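Local coordinates for lysosome-associated membrane glycoprotein 2 (Mus musculus, PDB 5GV3), which helps build lysosomes, supports autophagy and promotes lysosomal acidification by directly inhibiting the proton channel TMEM175, at residues H107-F115 with Y131-K139. Numbering follows the deposited sequence.
With NAG (2-acetamido-2-deoxy-beta-D-glucopyranose), chain M.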
# COMPACT_ATOMS: atom_id res chain seq x y z
N HIS A 107 -11.11 9.65 -7.36
CA HIS A 107 -9.90 9.98 -8.07
C HIS A 107 -8.86 8.90 -7.82
O HIS A 107 -8.81 8.30 -6.74
CB HIS A 107 -9.37 11.35 -7.67
CG HIS A 107 -10.29 12.48 -8.01
ND1 HIS A 107 -10.59 12.82 -9.31
CD2 HIS A 107 -10.91 13.40 -7.23
CE1 HIS A 107 -11.41 13.85 -9.33
NE2 HIS A 107 -11.60 14.24 -8.08
N THR A 108 -8.04 8.65 -8.82
CA THR A 108 -7.07 7.57 -8.76
C THR A 108 -5.67 8.10 -9.07
O THR A 108 -5.47 8.82 -10.04
CB THR A 108 -7.43 6.44 -9.75
OG1 THR A 108 -8.75 5.96 -9.48
CG2 THR A 108 -6.45 5.29 -9.64
N VAL A 109 -4.73 7.79 -8.20
CA VAL A 109 -3.35 8.18 -8.45
C VAL A 109 -2.53 6.92 -8.61
O VAL A 109 -2.66 5.97 -7.84
CB VAL A 109 -2.79 9.06 -7.32
CG1 VAL A 109 -1.35 9.45 -7.61
CG2 VAL A 109 -3.66 10.29 -7.15
N LYS A 110 -1.70 6.90 -9.64
CA LYS A 110 -0.88 5.73 -9.93
C LYS A 110 0.57 5.99 -9.54
O LYS A 110 1.09 7.10 -9.73
CB LYS A 110 -1.03 5.35 -11.40
CG LYS A 110 -0.90 3.86 -11.68
CD LYS A 110 -1.37 3.56 -13.10
CE LYS A 110 -2.88 3.77 -13.23
NZ LYS A 110 -3.44 3.22 -14.49
N ASN A 111 1.23 4.97 -9.02
CA ASN A 111 2.62 5.06 -8.62
C ASN A 111 3.48 4.33 -9.65
O ASN A 111 3.25 3.16 -9.94
CB ASN A 111 2.81 4.45 -7.22
CG ASN A 111 4.16 4.77 -6.61
OD1 ASN A 111 5.18 4.74 -7.30
ND2 ASN A 111 4.17 5.04 -5.31
N PRO A 112 4.46 5.05 -10.23
CA PRO A 112 5.33 4.48 -11.27
C PRO A 112 6.36 3.50 -10.73
O PRO A 112 7.01 2.82 -11.52
CB PRO A 112 6.03 5.71 -11.86
CG PRO A 112 5.23 6.90 -11.37
CD PRO A 112 4.70 6.48 -10.04
N GLU A 113 6.50 3.44 -9.41
CA GLU A 113 7.51 2.58 -8.79
C GLU A 113 7.33 1.14 -9.23
O GLU A 113 6.21 0.63 -9.34
CB GLU A 113 7.46 2.68 -7.26
CG GLU A 113 8.55 1.89 -6.53
CD GLU A 113 9.95 2.36 -6.91
OE1 GLU A 113 10.16 3.58 -7.05
OE2 GLU A 113 10.84 1.50 -7.07
N ASN A 114 8.45 0.50 -9.53
CA ASN A 114 8.50 -0.93 -9.81
C ASN A 114 9.72 -1.45 -9.09
O ASN A 114 10.84 -1.34 -9.57
CB ASN A 114 8.57 -1.21 -11.31
CG ASN A 114 8.42 -2.68 -11.64
OD1 ASN A 114 8.90 -3.55 -10.92
ND2 ASN A 114 7.73 -2.97 -12.74
N PHE A 115 9.49 -2.04 -7.92
CA PHE A 115 10.60 -2.38 -7.06
C PHE A 115 10.90 -3.86 -7.09
O PHE A 115 10.02 -4.70 -7.25
CB PHE A 115 10.33 -1.93 -5.62
CG PHE A 115 11.54 -2.01 -4.73
CD1 PHE A 115 12.64 -1.21 -4.97
CD2 PHE A 115 11.57 -2.89 -3.66
CE1 PHE A 115 13.76 -1.27 -4.15
CE2 PHE A 115 12.68 -2.95 -2.84
CZ PHE A 115 13.78 -2.15 -3.09
N TYR A 131 6.72 9.08 -1.59
CA TYR A 131 6.48 9.24 -3.02
C TYR A 131 5.60 10.46 -3.27
O TYR A 131 4.43 10.50 -2.87
CB TYR A 131 5.86 7.98 -3.61
CG TYR A 131 6.76 6.77 -3.42
CD1 TYR A 131 6.68 6.00 -2.27
CD2 TYR A 131 7.70 6.42 -4.39
CE1 TYR A 131 7.51 4.91 -2.08
CE2 TYR A 131 8.52 5.33 -4.21
CZ TYR A 131 8.42 4.58 -3.05
OH TYR A 131 9.24 3.48 -2.86
N ASN A 132 6.17 11.47 -3.91
CA ASN A 132 5.44 12.69 -4.21
C ASN A 132 4.68 12.54 -5.52
O ASN A 132 5.25 12.67 -6.60
CB ASN A 132 6.40 13.88 -4.26
CG ASN A 132 7.21 14.01 -2.98
OD1 ASN A 132 6.73 14.57 -1.99
ND2 ASN A 132 8.43 13.50 -3.00
N LEU A 133 3.39 12.21 -5.41
CA LEU A 133 2.54 12.01 -6.58
C LEU A 133 1.38 13.00 -6.57
O LEU A 133 0.24 12.63 -6.32
CB LEU A 133 2.01 10.57 -6.61
CG LEU A 133 3.01 9.44 -6.41
CD1 LEU A 133 2.31 8.09 -6.29
CD2 LEU A 133 4.03 9.40 -7.54
N THR A 134 1.70 14.27 -6.85
CA THR A 134 0.73 15.37 -6.86
C THR A 134 -0.59 14.97 -7.52
O THR A 134 -0.60 14.44 -8.63
CB THR A 134 1.32 16.58 -7.60
OG1 THR A 134 2.52 17.01 -6.94
CG2 THR A 134 0.33 17.74 -7.66
N PRO A 135 -1.72 15.22 -6.83
CA PRO A 135 -1.91 15.93 -5.55
C PRO A 135 -1.80 15.05 -4.31
O PRO A 135 -2.37 15.40 -3.28
CB PRO A 135 -3.33 16.46 -5.68
CG PRO A 135 -4.03 15.38 -6.43
CD PRO A 135 -3.01 14.78 -7.38
N VAL A 136 -1.09 13.93 -4.40
CA VAL A 136 -1.03 13.02 -3.25
C VAL A 136 0.41 12.72 -2.83
O VAL A 136 1.25 12.36 -3.64
CB VAL A 136 -1.73 11.68 -3.57
CG1 VAL A 136 -1.64 10.75 -2.38
CG2 VAL A 136 -3.19 11.91 -3.96
N VAL A 137 0.70 12.91 -1.54
CA VAL A 137 1.97 12.46 -0.99
C VAL A 137 1.76 11.15 -0.24
O VAL A 137 1.03 11.10 0.75
CB VAL A 137 2.58 13.53 -0.07
CG1 VAL A 137 3.82 12.98 0.65
CG2 VAL A 137 2.93 14.77 -0.87
N GLN A 138 2.40 10.08 -0.71
CA GLN A 138 2.29 8.77 -0.09
C GLN A 138 3.51 8.47 0.78
O GLN A 138 4.65 8.66 0.35
CB GLN A 138 2.13 7.68 -1.16
CG GLN A 138 1.01 7.97 -2.15
CD GLN A 138 0.89 6.94 -3.24
OE1 GLN A 138 1.62 5.95 -3.26
NE2 GLN A 138 -0.05 7.16 -4.16
N LYS A 139 3.27 8.04 2.01
CA LYS A 139 4.35 7.64 2.90
C LYS A 139 4.16 6.21 3.39
O LYS A 139 3.08 5.83 3.82
CB LYS A 139 4.46 8.61 4.08
CG LYS A 139 4.97 10.00 3.71
CD LYS A 139 5.12 10.87 4.95
CE LYS A 139 5.68 12.25 4.61
NZ LYS A 139 7.06 12.14 4.07
C1 NAG M . 2.41 10.36 8.42
C2 NAG M . 2.25 10.97 9.82
C3 NAG M . 3.48 11.80 10.18
C4 NAG M . 4.74 10.97 10.01
C5 NAG M . 4.80 10.36 8.61
C6 NAG M . 5.96 9.41 8.43
C7 NAG M . -0.01 11.45 10.66
C8 NAG M . -1.17 12.41 10.63
N2 NAG M . 1.04 11.78 9.90
O3 NAG M . 3.37 12.25 11.53
O4 NAG M . 5.89 11.78 10.23
O5 NAG M . 3.61 9.58 8.38
O6 NAG M . 5.79 8.26 9.23
O7 NAG M . -0.03 10.43 11.34
O HOH W 1 -0.21 5.08 -6.23
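The nearest CA atoms across the contact, those of Asn111 and Leu133, are 7.2 Å apart, so strand 106-117 meets the hairpin of strands 129-133 and 136-146 through side chains rather than by sheet pairing. The hairpin is closed by paired backbone bonds between Leu133 and Val136, across a turn with a cis peptide before Pro135. Val109 straddles this end: its CG1, anti to the backbone N (chi1 -179°), lies against Leu133 CB at 3.7 Å, while Val109 CG2 meets Val136 CG2 at 3.6 Å. The two Leu133 methyls divide their partners, CD1 packing against the CB and amide of Asn111 and CD2 touching Pro112 CD at 3.9 Å. Asn111 works with both ends of its amide. Asn111 OD1 accepts from Glu113 N at 2.8 Å, which makes an Asx turn. Asn111 ND2 sits over one face of the Tyr131 ring, 3.6 Å from Tyr131 CG, with amide and ring planes 67° apart, and gives a weak hydrogen bond to Gln138 OE1 at 3.4 Å. Glu113, bent at chi2 (60°), brings OE1 to the ring edge near Tyr131 CE2. Gln138 OE1 is also hydrogen-bonded to Tyr140 OH, and Gln138 NE2 donates at 2.9 Å to a water that in turn donates to Val109 O. Within this first lumenal domain, the contact thus joins the edge of the four-stranded antiparallel sheet to a hairpin of the other sheet. Apolar packing at the turn gives way to a buried amide pair, whose polar side relies on Asx turn, water and Tyr140 hydroxyl more than on the weak direct bond.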